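Local structure of LbaCas13a H328A (C2c2) (Lachnospiraceae bacterium NK4A179, 5WLH) at residues 691-703 with 855-869. The protein binds a CRISPR guide RNA and, as a Cas13a effector, probably uses it to recognise and cleave RNA. Residues are numbered along the deposited sequence; the frame is centred on the assembly and turned at random.
Sequences VRDKDNLGIELDL and LEFIKENYAFVLKPY
Helix-to-loop packing joins L697, in the loop after helix 687-692, to L855 and L866, on the last two turns of helix 843-861 and the segment that follows. The nearest atom of the contact is about 11 Å from the bound RNA, so this is structural packing within Cas13a rather than an RNA contact. L697 enters the notch between these two leucines: its CG lies 3.6 Å from CD2 of L855, and its CD2 lies 3.7 Å from CD2 of L866, the latter pair of side chains meeting at about a right angle. With CG anti to the carbonyl carbon and an extended second torsion, L697 carries CG and its two methyl groups in between L855 and L866. F724 of helix 709-732 touches both L697 and V865, adding a third element to this apolar layer. The other branch of L855, CD1, rests against CB of N696 at 3.6 Å.

I699 spreads its branches over three neighbours. CG1 runs over the backbone of L866, 4.0 Å from its CA, CD1 reaches the carbonyl O and CG1 of V865, and CG2 sits against the ring of P868, 3.7 Å from CG. L701 continues the row, its CD1 lying 3.8 Å from CB of the same proline.

The loop is shaped by its own bonds: D693 OD1 accepts from the backbone N of D695 in an Asx turn, and D693 O takes G698 N and N696 N from opposite faces of its plane. These bonds probably help hold the loop so that N696 O faces K859. K859, bent at chi3 (-81°), passes its aliphatic CG by L697 CD2 and ends in the hydrogen bond across the contact, NZ to N696 O at 2.7 Å, with a C=O...N angle of 140° and the nitrogen tilted 22° from the carbonyl plane.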
loop_
_atom_site.group_PDB
_atom_site.type_symbol
_atom_site.label_atom_id
_atom_site.label_comp_id
_atom_site.label_asym_id
_atom_site.label_seq_id
_atom_site.Cartn_x
_atom_site.Cartn_y
_atom_site.Cartn_z
ATOM N N VAL A 691 22.688 13.079 -25.004
ATOM C CA VAL A 691 22.315 13.415 -26.374
ATOM C C VAL A 691 23.537 13.875 -27.163
ATOM O O VAL A 691 23.601 13.672 -28.378
ATOM C CB VAL A 691 21.188 14.462 -26.410
ATOM C CG1 VAL A 691 19.944 13.914 -25.707
ATOM C CG2 VAL A 691 21.643 15.759 -25.794
ATOM N N ARG A 692 24.526 14.468 -26.491
ATOM C CA ARG A 692 25.758 14.872 -27.162
ATOM C C ARG A 692 26.652 13.687 -27.508
ATOM O O ARG A 692 27.470 13.794 -28.430
ATOM C CB ARG A 692 26.520 15.861 -26.285
ATOM C CG ARG A 692 25.869 17.230 -26.212
ATOM C CD ARG A 692 26.801 18.229 -25.577
ATOM N NE ARG A 692 27.230 17.789 -24.255
ATOM C CZ ARG A 692 26.666 18.184 -23.117
ATOM N NH1 ARG A 692 25.649 19.035 -23.137
ATOM N NH2 ARG A 692 27.125 17.734 -21.957
ATOM N N ASP A 693 26.514 12.569 -26.801
ATOM C CA ASP A 693 27.352 11.408 -27.062
ATOM C C ASP A 693 27.207 10.966 -28.511
ATOM O O ASP A 693 26.096 10.752 -29.002
ATOM C CB ASP A 693 26.983 10.260 -26.123
ATOM C CG ASP A 693 28.044 9.177 -26.080
ATOM O OD1 ASP A 693 28.215 8.459 -27.090
ATOM O OD2 ASP A 693 28.706 9.038 -25.029
ATOM N N LYS A 694 28.340 10.826 -29.201
ATOM C CA LYS A 694 28.278 10.536 -30.624
ATOM C C LYS A 694 27.888 9.094 -30.905
ATOM O O LYS A 694 27.459 8.789 -32.023
ATOM C CB LYS A 694 29.621 10.878 -31.269
ATOM C CG LYS A 694 29.832 12.370 -31.445
ATOM C CD LYS A 694 31.236 12.657 -31.958
ATOM C CE LYS A 694 31.599 14.115 -31.817
ATOM N NZ LYS A 694 33.079 14.259 -31.739
ATOM N N ASP A 695 28.019 8.202 -29.922
ATOM C CA ASP A 695 27.496 6.851 -30.095
ATOM C C ASP A 695 25.975 6.834 -30.042
ATOM O O ASP A 695 25.343 5.935 -30.608
ATOM C CB ASP A 695 28.075 5.924 -29.029
ATOM C CG ASP A 695 29.532 5.619 -29.263
ATOM O OD1 ASP A 695 29.933 5.552 -30.446
ATOM O OD2 ASP A 695 30.274 5.449 -28.271
ATOM N N ASN A 696 25.375 7.816 -29.378
ATOM C CA ASN A 696 23.926 7.885 -29.265
ATOM C C ASN A 696 23.349 8.768 -30.363
ATOM O O ASN A 696 22.983 8.274 -31.433
ATOM C CB ASN A 696 23.533 8.396 -27.877
ATOM C CG ASN A 696 24.086 7.523 -26.772
ATOM O OD1 ASN A 696 24.199 6.310 -26.938
ATOM N ND2 ASN A 696 24.446 8.132 -25.644
ATOM N N LEU A 697 23.271 10.071 -30.114
ATOM C CA LEU A 697 22.686 10.997 -31.069
ATOM C C LEU A 697 23.668 12.014 -31.625
ATOM O O LEU A 697 23.455 12.509 -32.735
ATOM C CB LEU A 697 21.517 11.755 -30.429
ATOM C CG LEU A 697 20.310 10.915 -30.014
ATOM C CD1 LEU A 697 19.264 11.826 -29.401
ATOM C CD2 LEU A 697 19.717 10.133 -31.186
ATOM N N GLY A 698 24.717 12.352 -30.884
ATOM C CA GLY A 698 25.700 13.293 -31.391
ATOM C C GLY A 698 25.160 14.685 -31.618
ATOM O O GLY A 698 25.693 15.424 -32.454
ATOM N N ILE A 699 24.105 15.066 -30.903
ATOM C CA ILE A 699 23.549 16.400 -31.071
ATOM C C ILE A 699 24.479 17.399 -30.400
ATOM O O ILE A 699 24.784 17.285 -29.207
ATOM C CB ILE A 699 22.135 16.494 -30.486
ATOM C CG1 ILE A 699 21.239 15.395 -31.058
ATOM C CG2 ILE A 699 21.546 17.858 -30.783
ATOM C CD1 ILE A 699 19.870 15.329 -30.412
ATOM N N GLU A 700 24.939 18.384 -31.158
ATOM C CA GLU A 700 25.615 19.522 -30.556
ATOM C C GLU A 700 25.003 20.792 -31.117
ATOM O O GLU A 700 24.937 20.974 -32.337
ATOM C CB GLU A 700 27.129 19.480 -30.777
ATOM C CG GLU A 700 27.883 18.948 -29.552
ATOM C CD GLU A 700 28.057 19.980 -28.434
ATOM O OE1 GLU A 700 29.102 19.933 -27.748
ATOM O OE2 GLU A 700 27.161 20.829 -28.227
ATOM N N LEU A 701 24.532 21.646 -30.222
ATOM C CA LEU A 701 23.824 22.857 -30.597
ATOM C C LEU A 701 24.828 23.999 -30.706
ATOM O O LEU A 701 25.444 24.386 -29.707
ATOM C CB LEU A 701 22.742 23.167 -29.568
ATOM C CG LEU A 701 21.978 24.466 -29.777
ATOM C CD1 LEU A 701 20.930 24.275 -30.862
ATOM C CD2 LEU A 701 21.352 24.926 -28.469
ATOM N N ASP A 702 24.994 24.527 -31.916
ATOM C CA ASP A 702 25.916 25.634 -32.149
ATOM C C ASP A 702 25.249 26.932 -31.724
ATOM O O ASP A 702 24.265 27.362 -32.333
ATOM C CB ASP A 702 26.332 25.687 -33.616
ATOM C CG ASP A 702 27.221 24.529 -34.002
ATOM O OD1 ASP A 702 27.882 23.968 -33.100
ATOM O OD2 ASP A 702 27.254 24.177 -35.203
ATOM N N LEU A 703 25.773 27.546 -30.670
ATOM C CA LEU A 703 25.330 28.869 -30.262
ATOM C C LEU A 703 26.504 29.853 -30.349
ATOM O O LEU A 703 26.549 30.857 -29.637
ATOM C CB LEU A 703 24.746 28.829 -28.846
ATOM C CG LEU A 703 23.533 27.907 -28.649
ATOM C CD1 LEU A 703 23.141 27.852 -27.183
ATOM C CD2 LEU A 703 22.355 28.340 -29.497
ATOM N N LEU A 855 16.765 5.709 -28.816
ATOM C CA LEU A 855 17.700 6.498 -29.610
ATOM C C LEU A 855 17.655 6.078 -31.071
ATOM O O LEU A 855 17.660 6.932 -31.966
ATOM C CB LEU A 855 19.113 6.371 -29.042
ATOM C CG LEU A 855 19.272 6.935 -27.624
ATOM C CD1 LEU A 855 20.588 6.507 -26.991
ATOM C CD2 LEU A 855 19.127 8.449 -27.598
ATOM N N GLU A 856 17.579 4.771 -31.331
ATOM C CA GLU A 856 17.498 4.300 -32.711
ATOM C C GLU A 856 16.177 4.706 -33.355
ATOM O O GLU A 856 16.142 5.065 -34.541
ATOM C CB GLU A 856 17.694 2.782 -32.760
ATOM C CG GLU A 856 17.429 2.160 -34.120
ATOM C CD GLU A 856 17.810 0.692 -34.184
ATOM O OE1 GLU A 856 18.838 0.378 -34.824
ATOM O OE2 GLU A 856 17.086 -0.144 -33.598
ATOM N N PHE A 857 15.080 4.660 -32.586
ATOM C CA PHE A 857 13.781 5.115 -33.072
ATOM C C PHE A 857 13.832 6.574 -33.509
ATOM O O PHE A 857 13.250 6.949 -34.539
ATOM C CB PHE A 857 12.735 4.925 -31.963
ATOM C CG PHE A 857 11.355 5.408 -32.319
ATOM C CD1 PHE A 857 10.557 4.687 -33.196
ATOM C CD2 PHE A 857 10.841 6.561 -31.749
ATOM C CE1 PHE A 857 9.287 5.110 -33.503
ATOM C CE2 PHE A 857 9.561 6.993 -32.059
ATOM C CZ PHE A 857 8.786 6.262 -32.945
ATOM N N ILE A 858 14.487 7.417 -32.712
ATOM C CA ILE A 858 14.630 8.831 -33.054
ATOM C C ILE A 858 15.407 8.979 -34.361
ATOM O O ILE A 858 14.981 9.681 -35.287
ATOM C CB ILE A 858 15.315 9.583 -31.897
ATOM C CG1 ILE A 858 14.409 9.598 -30.661
ATOM C CG2 ILE A 858 15.676 10.999 -32.308
ATOM C CD1 ILE A 858 13.179 10.451 -30.819
ATOM N N LYS A 859 16.555 8.302 -34.453
ATOM C CA LYS A 859 17.378 8.374 -35.659
ATOM C C LYS A 859 16.617 7.891 -36.890
ATOM O O LYS A 859 16.786 8.446 -37.984
ATOM C CB LYS A 859 18.657 7.552 -35.462
ATOM C CG LYS A 859 19.752 8.290 -34.693
ATOM C CD LYS A 859 20.924 7.373 -34.323
ATOM C CE LYS A 859 20.615 6.548 -33.074
ATOM N NZ LYS A 859 21.824 6.008 -32.381
ATOM N N GLU A 860 15.759 6.884 -36.731
ATOM C CA GLU A 860 15.051 6.335 -37.877
ATOM C C GLU A 860 13.866 7.199 -38.287
ATOM O O GLU A 860 13.599 7.357 -39.481
ATOM C CB GLU A 860 14.584 4.913 -37.567
ATOM C CG GLU A 860 15.681 3.867 -37.663
ATOM C CD GLU A 860 16.154 3.655 -39.089
ATOM O OE1 GLU A 860 15.334 3.829 -40.021
ATOM O OE2 GLU A 860 17.345 3.317 -39.274
ATOM N N ASN A 861 13.142 7.764 -37.319
ATOM C CA ASN A 861 11.839 8.352 -37.599
ATOM C C ASN A 861 11.773 9.857 -37.424
ATOM O O ASN A 861 10.901 10.495 -38.027
ATOM C CB ASN A 861 10.770 7.714 -36.701
ATOM C CG ASN A 861 10.605 6.241 -36.963
ATOM O OD1 ASN A 861 9.790 5.840 -37.792
ATOM N ND2 ASN A 861 11.375 5.421 -36.260
ATOM N N TYR A 862 12.649 10.436 -36.610
ATOM C CA TYR A 862 12.599 11.854 -36.279
ATOM C C TYR A 862 13.978 12.460 -36.428
ATOM O O TYR A 862 14.477 13.180 -35.561
ATOM C CB TYR A 862 12.026 12.043 -34.880
ATOM C CG TYR A 862 10.574 11.615 -34.849
ATOM C CD1 TYR A 862 9.622 12.296 -35.594
ATOM C CD2 TYR A 862 10.167 10.497 -34.130
ATOM C CE1 TYR A 862 8.294 11.895 -35.604
ATOM C CE2 TYR A 862 8.838 10.086 -34.125
ATOM C CZ TYR A 862 7.908 10.793 -34.863
ATOM O OH TYR A 862 6.593 10.404 -34.869
ATOM N N ALA A 863 14.597 12.172 -37.579
ATOM C CA ALA A 863 15.979 12.573 -37.823
ATOM C C ALA A 863 16.158 14.080 -37.719
ATOM O O ALA A 863 17.257 14.546 -37.394
ATOM C CB ALA A 863 16.430 12.073 -39.200
ATOM N N PHE A 864 15.100 14.859 -37.979
ATOM C CA PHE A 864 15.243 16.306 -37.871
ATOM C C PHE A 864 15.658 16.722 -36.471
ATOM O O PHE A 864 16.260 17.790 -36.303
ATOM C CB PHE A 864 13.955 17.020 -38.297
ATOM C CG PHE A 864 12.824 16.942 -37.298
ATOM C CD1 PHE A 864 12.761 17.817 -36.217
ATOM C CD2 PHE A 864 11.792 16.033 -37.479
ATOM C CE1 PHE A 864 11.706 17.754 -35.308
ATOM C CE2 PHE A 864 10.737 15.971 -36.578
ATOM C CZ PHE A 864 10.700 16.833 -35.494
ATOM N N VAL A 865 15.379 15.880 -35.472
ATOM C CA VAL A 865 15.784 16.154 -34.099
ATOM C C VAL A 865 17.295 16.318 -33.995
ATOM O O VAL A 865 17.780 17.128 -33.199
ATOM C CB VAL A 865 15.263 15.028 -33.176
ATOM C CG1 VAL A 865 15.933 15.075 -31.822
ATOM C CG2 VAL A 865 13.748 15.102 -33.054
ATOM N N LEU A 866 18.063 15.581 -34.805
ATOM C CA LEU A 866 19.517 15.648 -34.711
ATOM C C LEU A 866 20.092 16.975 -35.184
ATOM O O LEU A 866 21.272 17.234 -34.932
ATOM C CB LEU A 866 20.164 14.517 -35.511
ATOM C CG LEU A 866 19.627 13.100 -35.287
ATOM C CD1 LEU A 866 20.317 12.122 -36.220
ATOM C CD2 LEU A 866 19.802 12.669 -33.844
ATOM N N LYS A 867 19.308 17.830 -35.840
ATOM C CA LYS A 867 19.818 19.074 -36.417
ATOM C C LYS A 867 19.075 20.293 -35.878
ATOM O O LYS A 867 18.384 20.998 -36.627
ATOM C CB LYS A 867 19.733 19.015 -37.939
ATOM C CG LYS A 867 20.617 17.931 -38.541
ATOM C CD LYS A 867 22.083 18.327 -38.476
ATOM C CE LYS A 867 22.994 17.110 -38.392
ATOM N NZ LYS A 867 23.266 16.715 -36.977
ATOM N N PRO A 868 19.207 20.583 -34.584
ATOM C CA PRO A 868 18.576 21.785 -34.042
ATOM C C PRO A 868 19.283 23.031 -34.533
ATOM O O PRO A 868 20.488 23.023 -34.803
ATOM C CB PRO A 868 18.747 21.625 -32.530
ATOM C CG PRO A 868 20.009 20.831 -32.399
ATOM C CD PRO A 868 20.017 19.887 -33.565
ATOM N N TYR A 869 18.522 24.113 -34.632
ATOM C CA TYR A 869 19.084 25.411 -34.976
ATOM C C TYR A 869 18.305 26.471 -34.215
ATOM O O TYR A 869 17.087 26.602 -34.387
ATOM C CB TYR A 869 19.054 25.649 -36.495
ATOM C CG TYR A 869 17.690 25.977 -37.062
ATOM C CD1 TYR A 869 16.654 25.045 -37.028
ATOM C CD2 TYR A 869 17.433 27.227 -37.616
ATOM C CE1 TYR A 869 15.404 25.351 -37.534
ATOM C CE2 TYR A 869 16.187 27.541 -38.125
ATOM C CZ TYR A 869 15.178 26.602 -38.084
ATOM O OH TYR A 869 13.936 26.916 -38.592
#